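PDB 5JXF: Asp/Glu-specific dipeptidyl-peptidase from Flavobacterium psychrophilum, which removes dipeptides from the N-terminus of oligopeptides as a serine peptidase of family S46, with strict specificity for aspartate or glutamate at the P1 position. Local coordinates for residues Val269-Val274 against Tyr638-Glu643; Phe708-Asp711 against Gly715-His718. One frame throughout, in Å; residues are numbered along the deposited sequence.

Contact 1: residues Val269-Val274 against Tyr638-Glu643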
ATOM      1  N   VAL A 269      -6.966   9.491 -33.512  1.00 45.56           N
ATOM      2  CA  VAL A 269      -6.268   8.959 -32.359  1.00 48.54           C
ATOM      3  C   VAL A 269      -4.789   9.308 -32.439  1.00 49.51           C
ATOM      4  O   VAL A 269      -4.117   8.951 -33.402  1.00 48.17           O
ATOM      5  CB  VAL A 269      -6.413   7.423 -32.257  1.00 48.04           C
ATOM      6  CG1 VAL A 269      -5.631   6.910 -31.072  1.00 43.60           C
ATOM      7  CG2 VAL A 269      -7.883   7.027 -32.153  1.00 46.59           C
ATOM      8  N   SER A 270      -4.293  10.009 -31.428  1.00 49.29           N
ATOM      9  CA  SER A 270      -2.888  10.408 -31.376  1.00 49.25           C
ATOM     10  C   SER A 270      -1.919   9.255 -31.059  1.00 50.68           C
ATOM     11  O   SER A 270      -2.251   8.367 -30.282  1.00 46.34           O
ATOM     12  CB  SER A 270      -2.706  11.507 -30.336  1.00 44.85           C
ATOM     13  OG  SER A 270      -1.330  11.782 -30.151  1.00 44.80           O
ATOM     14  N   LEU A 271      -0.731   9.274 -31.669  1.00 51.65           N
ATOM     15  CA  LEU A 271       0.334   8.298 -31.361  1.00 52.53           C
ATOM     16  C   LEU A 271       1.534   8.963 -30.700  1.00 46.41           C
ATOM     17  O   LEU A 271       2.552   8.325 -30.505  1.00 53.05           O
ATOM     18  CB  LEU A 271       0.822   7.581 -32.625  1.00 55.65           C
ATOM     19  CG  LEU A 271      -0.022   6.526 -33.332  1.00 55.98           C
ATOM     20  CD1 LEU A 271       0.501   6.293 -34.746  1.00 54.43           C
ATOM     21  CD2 LEU A 271      -0.020   5.245 -32.562  1.00 58.36           C
ATOM     22  N   ASP A 272       1.407  10.247 -30.377  1.00 50.05           N
ATOM     23  CA  ASP A 272       2.507  11.045 -29.855  1.00 54.86           C
ATOM     24  C   ASP A 272       2.440  11.150 -28.344  1.00 53.74           C
ATOM     25  O   ASP A 272       3.219  11.883 -27.744  1.00 49.58           O
ATOM     26  CB  ASP A 272       2.501  12.453 -30.463  1.00 58.14           C
ATOM     27  CG  ASP A 272       2.970  12.466 -31.915  1.00 60.07           C
ATOM     28  OD1 ASP A 272       3.208  11.369 -32.482  1.00 55.80           O
ATOM     29  OD2 ASP A 272       3.092  13.576 -32.492  1.00 64.90           O
ATOM     30  N   GLY A 273       1.476  10.449 -27.750  1.00 51.07           N
ATOM     31  CA  GLY A 273       1.361  10.342 -26.306  1.00 51.76           C
ATOM     32  C   GLY A 273       1.103  11.597 -25.494  1.00 47.93           C
ATOM     33  O   GLY A 273       0.782  12.662 -26.031  1.00 50.41           O
ATOM     34  N   VAL A 274       1.244  11.450 -24.177  1.00 46.05           N
ATOM     35  CA  VAL A 274       0.995  12.532 -23.233  1.00 42.07           C
ATOM     36  C   VAL A 274       2.191  12.792 -22.331  1.00 46.88           C
ATOM     37  O   VAL A 274       2.835  11.854 -21.859  1.00 46.49           O
ATOM     38  CB  VAL A 274      -0.203  12.230 -22.328  1.00 41.54           C
ATOM     39  CG1 VAL A 274      -1.542  12.243 -23.144  1.00 40.49           C
ATOM     40  CG2 VAL A 274      -0.012  10.886 -21.663  1.00 40.58           C
ATOM     41  N   TYR A 638       6.804  -3.385 -29.149  1.00 64.68           N
ATOM     42  CA  TYR A 638       5.829  -2.328 -28.903  1.00 63.77           C
ATOM     43  C   TYR A 638       5.428  -1.629 -30.189  1.00 60.95           C
ATOM     44  O   TYR A 638       4.375  -0.984 -30.248  1.00 58.63           O
ATOM     45  CB  TYR A 638       6.386  -1.306 -27.904  1.00 62.78           C
ATOM     46  CG  TYR A 638       6.647  -1.885 -26.531  1.00 65.56           C
ATOM     47  CD1 TYR A 638       5.908  -2.969 -26.069  1.00 62.04           C
ATOM     48  CD2 TYR A 638       7.640  -1.366 -25.706  1.00 50.70           C
ATOM     49  CE1 TYR A 638       6.136  -3.508 -24.832  1.00 63.04           C
ATOM     50  CE2 TYR A 638       7.872  -1.902 -24.451  1.00 47.01           C
ATOM     51  CZ  TYR A 638       7.123  -2.977 -24.025  1.00 52.37           C
ATOM     52  OH  TYR A 638       7.319  -3.531 -22.796  1.00 50.74           O
ATOM     53  N   GLY A 639       6.273  -1.765 -31.208  1.00 55.64           N
ATOM     54  CA  GLY A 639       6.078  -1.093 -32.477  1.00 54.11           C
ATOM     55  C   GLY A 639       5.889   0.402 -32.317  1.00 58.69           C
ATOM     56  O   GLY A 639       6.483   1.028 -31.429  1.00 62.07           O
ATOM     57  N   GLN A 640       5.019   0.968 -33.147  1.00 58.84           N
ATOM     58  CA  GLN A 640       4.787   2.410 -33.145  1.00 57.23           C
ATOM     59  C   GLN A 640       4.051   2.883 -31.903  1.00 57.01           C
ATOM     60  O   GLN A 640       3.759   4.070 -31.775  1.00 64.31           O
ATOM     61  CB  GLN A 640       3.990   2.834 -34.372  1.00 59.96           C
ATOM     62  CG  GLN A 640       2.571   2.283 -34.417  1.00 54.81           C
ATOM     63  CD  GLN A 640       1.852   2.714 -35.679  1.00 62.88           C
ATOM     64  OE1 GLN A 640       2.394   3.484 -36.473  1.00 70.82           O
ATOM     65  NE2 GLN A 640       0.627   2.213 -35.877  1.00 57.13           N
ATOM     66  N   TYR A 641       3.741   1.968 -30.993  1.00 52.45           N
ATOM     67  CA  TYR A 641       3.047   2.354 -29.770  1.00 56.11           C
ATOM     68  C   TYR A 641       4.001   2.583 -28.603  1.00 53.86           C
ATOM     69  O   TYR A 641       3.587   3.033 -27.540  1.00 45.45           O
ATOM     70  CB  TYR A 641       2.026   1.291 -29.394  1.00 53.23           C
ATOM     71  CG  TYR A 641       1.233   0.843 -30.572  1.00 49.77           C
ATOM     72  CD1 TYR A 641       0.381   1.723 -31.229  1.00 46.65           C
ATOM     73  CD2 TYR A 641       1.357  -0.446 -31.052  1.00 51.40           C
ATOM     74  CE1 TYR A 641      -0.341   1.313 -32.334  1.00 51.22           C
ATOM     75  CE2 TYR A 641       0.648  -0.863 -32.147  1.00 58.02           C
ATOM     76  CZ  TYR A 641      -0.206   0.020 -32.783  1.00 56.27           C
ATOM     77  OH  TYR A 641      -0.912  -0.412 -33.874  1.00 64.20           O
ATOM     78  N   GLY A 642       5.274   2.263 -28.802  1.00 58.08           N
ATOM     79  CA  GLY A 642       6.257   2.422 -27.748  1.00 56.90           C
ATOM     80  C   GLY A 642       6.896   3.795 -27.675  1.00 58.09           C
ATOM     81  O   GLY A 642       6.827   4.586 -28.601  1.00 57.56           O
ATOM     82  N   GLU A 643       7.538   4.067 -26.544  1.00 60.88           N
ATOM     83  CA  GLU A 643       8.154   5.359 -26.281  1.00 59.67           C
ATOM     84  C   GLU A 643       9.523   5.128 -25.656  1.00 67.96           C
ATOM     85  O   GLU A 643       9.610   4.917 -24.446  1.00 68.91           O
ATOM     86  CB  GLU A 643       7.266   6.184 -25.343  1.00 61.95           C
ATOM     87  CG  GLU A 643       7.812   7.557 -24.982  1.00 69.58           C
ATOM     88  CD  GLU A 643       6.870   8.328 -24.071  1.00 70.66           C
ATOM     89  OE1 GLU A 643       6.816   8.007 -22.860  1.00 65.63           O
ATOM     90  OE2 GLU A 643       6.162   9.237 -24.574  1.00 70.40           O
TER

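Contact 2: residues Phe708-Asp711 against Gly715-His718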
ATOM      1  N   PHE A 708      -2.048  -0.828 -28.905  1.00 44.31           N
ATOM      2  CA  PHE A 708      -1.149  -1.961 -28.663  1.00 47.51           C
ATOM      3  C   PHE A 708      -1.924  -3.256 -28.378  1.00 44.32           C
ATOM      4  O   PHE A 708      -1.610  -4.313 -28.919  1.00 43.28           O
ATOM      5  CB  PHE A 708      -0.200  -1.661 -27.492  1.00 43.51           C
ATOM      6  CG  PHE A 708       0.675  -2.820 -27.104  1.00 50.24           C
ATOM      7  CD1 PHE A 708       1.872  -3.065 -27.776  1.00 56.08           C
ATOM      8  CD2 PHE A 708       0.314  -3.660 -26.067  1.00 52.09           C
ATOM      9  CE1 PHE A 708       2.685  -4.138 -27.418  1.00 53.51           C
ATOM     10  CE2 PHE A 708       1.130  -4.727 -25.695  1.00 52.74           C
ATOM     11  CZ  PHE A 708       2.317  -4.971 -26.377  1.00 50.16           C
ATOM     12  N   ILE A 709      -2.943  -3.173 -27.534  1.00 44.97           N
ATOM     13  CA  ILE A 709      -3.663  -4.380 -27.176  1.00 51.80           C
ATOM     14  C   ILE A 709      -4.496  -4.871 -28.375  1.00 62.29           C
ATOM     15  O   ILE A 709      -4.493  -6.059 -28.695  1.00 65.77           O
ATOM     16  CB  ILE A 709      -4.549  -4.143 -25.960  1.00 47.92           C
ATOM     17  CG1 ILE A 709      -3.676  -3.936 -24.723  1.00 48.66           C
ATOM     18  CG2 ILE A 709      -5.492  -5.316 -25.749  1.00 45.20           C
ATOM     19  CD1 ILE A 709      -2.991  -5.223 -24.257  1.00 47.74           C
ATOM     20  N   VAL A 710      -5.184  -3.951 -29.046  1.00 55.59           N
ATOM     21  CA  VAL A 710      -5.924  -4.289 -30.260  1.00 52.01           C
ATOM     22  C   VAL A 710      -5.012  -4.959 -31.298  1.00 57.85           C
ATOM     23  O   VAL A 710      -5.367  -5.956 -31.957  1.00 59.58           O
ATOM     24  CB  VAL A 710      -6.561  -3.025 -30.882  1.00 42.55           C
ATOM     25  CG1 VAL A 710      -7.199  -3.365 -32.213  1.00 47.88           C
ATOM     26  CG2 VAL A 710      -7.556  -2.403 -29.907  1.00 41.19           C
ATOM     27  N   ASP A 711      -3.813  -4.408 -31.413  1.00 50.19           N
ATOM     28  CA  ASP A 711      -2.908  -4.757 -32.487  1.00 49.40           C
ATOM     29  C   ASP A 711      -1.971  -5.919 -32.133  1.00 57.54           C
ATOM     30  O   ASP A 711      -2.108  -7.019 -32.676  1.00 52.02           O
ATOM     31  CB  ASP A 711      -2.096  -3.518 -32.864  1.00 52.98           C
ATOM     32  CG  ASP A 711      -1.224  -3.728 -34.061  1.00 58.06           C
ATOM     33  OD1 ASP A 711      -1.039  -4.886 -34.484  1.00 61.20           O
ATOM     34  OD2 ASP A 711      -0.715  -2.715 -34.585  1.00 67.70           O
ATOM     35  N   GLY A 715      -4.196  -9.026 -32.575  1.00 60.23           N
ATOM     36  CA  GLY A 715      -3.966  -9.184 -33.999  1.00 57.98           C
ATOM     37  C   GLY A 715      -5.110  -8.594 -34.790  1.00 63.98           C
ATOM     38  O   GLY A 715      -5.380  -9.014 -35.921  1.00 68.96           O
ATOM     39  N   ALA A 716      -5.783  -7.612 -34.195  1.00 60.69           N
ATOM     40  CA  ALA A 716      -6.949  -6.993 -34.822  1.00 59.68           C
ATOM     41  C   ALA A 716      -6.581  -5.694 -35.511  1.00 58.42           C
ATOM     42  O   ALA A 716      -7.301  -4.707 -35.389  1.00 57.37           O
ATOM     43  CB  ALA A 716      -8.049  -6.740 -33.787  1.00 53.18           C
ATOM     44  N   LYS A 717      -5.455  -5.701 -36.217  1.00 62.47           N
ATOM     45  CA  LYS A 717      -4.983  -4.545 -36.981  1.00 70.11           C
ATOM     46  C   LYS A 717      -6.056  -3.931 -37.899  1.00 65.63           C
ATOM     47  O   LYS A 717      -6.035  -2.728 -38.165  1.00 71.24           O
ATOM     48  CB  LYS A 717      -3.764  -4.938 -37.824  1.00 74.07           C
ATOM     49  CG  LYS A 717      -2.922  -3.762 -38.316  1.00 80.59           C
ATOM     50  CD  LYS A 717      -1.709  -3.535 -37.410  1.00 82.71           C
ATOM     51  CE  LYS A 717      -0.855  -2.349 -37.855  1.00 78.98           C
ATOM     52  NZ  LYS A 717      -0.637  -1.377 -36.749  1.00 83.38           N
ATOM     53  N   HIS A 718      -6.987  -4.754 -38.380  1.00 59.29           N
ATOM     54  CA  HIS A 718      -8.008  -4.276 -39.316  1.00 63.86           C
ATOM     55  C   HIS A 718      -8.883  -3.198 -38.669  1.00 56.20           C
ATOM     56  O   HIS A 718      -9.316  -2.270 -39.339  1.00 56.52           O
ATOM     57  CB  HIS A 718      -8.877  -5.430 -39.830  1.00 65.26           C
ATOM     58  CG  HIS A 718      -9.659  -6.121 -38.757  1.00 70.81           C
ATOM     59  ND1 HIS A 718      -9.071  -6.930 -37.808  1.00 72.24           N
ATOM     60  CD2 HIS A 718     -10.987  -6.117 -38.477  1.00 69.76           C
ATOM     61  CE1 HIS A 718     -10.001  -7.397 -36.993  1.00 73.07           C
ATOM     62  NE2 HIS A 718     -11.172  -6.918 -37.376  1.00 73.16           N
TER

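Contact 1: residues Val269-Val274 against Tyr638-Glu643
Leu271, the residue after the short strand 269-270, carries this contact by setting one methyl against Gln640 and the other against Tyr641. Ahead of it in the chain, Val269 pairs with Val726 of the parallel strand 725-726 and lays its side chain on Met703 and Leu707 of helix 703-713. Ser270 then turns the backbone, its OG accepting a hydrogen bond from Asp272 N at 3.1 Å. With CG held anti to the carbonyl carbon (chi1 -73°), Leu271 brings CD2 obliquely to the Tyr641 ring, 3.8 Å from Tyr641 CD1. CD1, the other branch, meets the amide end of Gln640, 3.8 Å from Gln640 OE1, a van der Waals touch. Gln640 also rests on its neighbour: its CG lies 3.7 Å above one face of the Tyr641 ring, toward the rim. The phenol oxygen of Tyr641 points past this cluster to Asp711. Asp272 turns from the 638-643 loop and is bound by His727 and Lys729 N. The arrangement is an ST turn ending a strand, with the following leucine packed against a 3-10 turn, and it joins the end of strand 269-270, paired in parallel with strand 725-726, to the 638-643 loop.

Contact 2: residues Phe708-Asp711 against Gly715-His718
Helix 703-713 is closed at its C-terminal end by two backbone hydrogen bonds, Ala716 N to Val710 O at 2.8 Å and Gly715 N to Asp711 O at 2.9 Å. The first is fairly straight, with an N-H...O angle of 152°, and its donor lies only slightly off the carbonyl plane. The second is more bent, and Gly715 N stands above the plane of the Asp711 carbonyl. Gly715, the first residue to leave helical geometry, has a positive phi of 78° and swings the chain back across the helix end. This is a glycine-ended helix C-terminus but not a Schellman motif, since both bonds reach one residue further, i+6 for Ala716 to Val710 and i+4 for Gly715 to Asp711; the helix also widens into a pi-type turn at 709-711. Beyond the reversal the chain enters helix 717-721. Ala716 settles against the last turn, its CB 3.8 Å from Val710 CG1, and both side chains also touch Trp123 of strand 122-123. On the other flank, Lys717 bends at chi2 and again at chi4, which brings its chain obliquely across the carboxylate of Asp711. Lys717 CD comes 3.3 Å from Asp711 OD1, while Lys717 NZ forms a salt bridge to Asp711 OD2, on the syn side but tilted from the carboxylate plane; its modelled length of 2.5 Å is doubtfully short. That oxygen is also probably hydrogen-bonded to the hydroxyl of Tyr641, and the nearby ammonium probably helps to stabilise the negative charge of this buried aspartate.

Both contacts are largely buried, with one exposed residue at the margin of contact 1 and two at that of contact 2, and they share the region around helix 703-713, their centres about 14 Å apart. Contact 1 brings together segments 364 residues apart in sequence and rests on van der Waals packing, one leucine touching a tyrosine ring and a glutamine amide, whereas contact 2 is a local reversal between successive helices, held by backbone hydrogen bonds and a salt bridge. Tyr641 joins them, its ring in contact 1 and its hydroxyl at the charged pair of contact 2. The aromatic side chains of Tyr638 and Phe708 also touch between the two. Neither contact lies near the probable charge-relay residues.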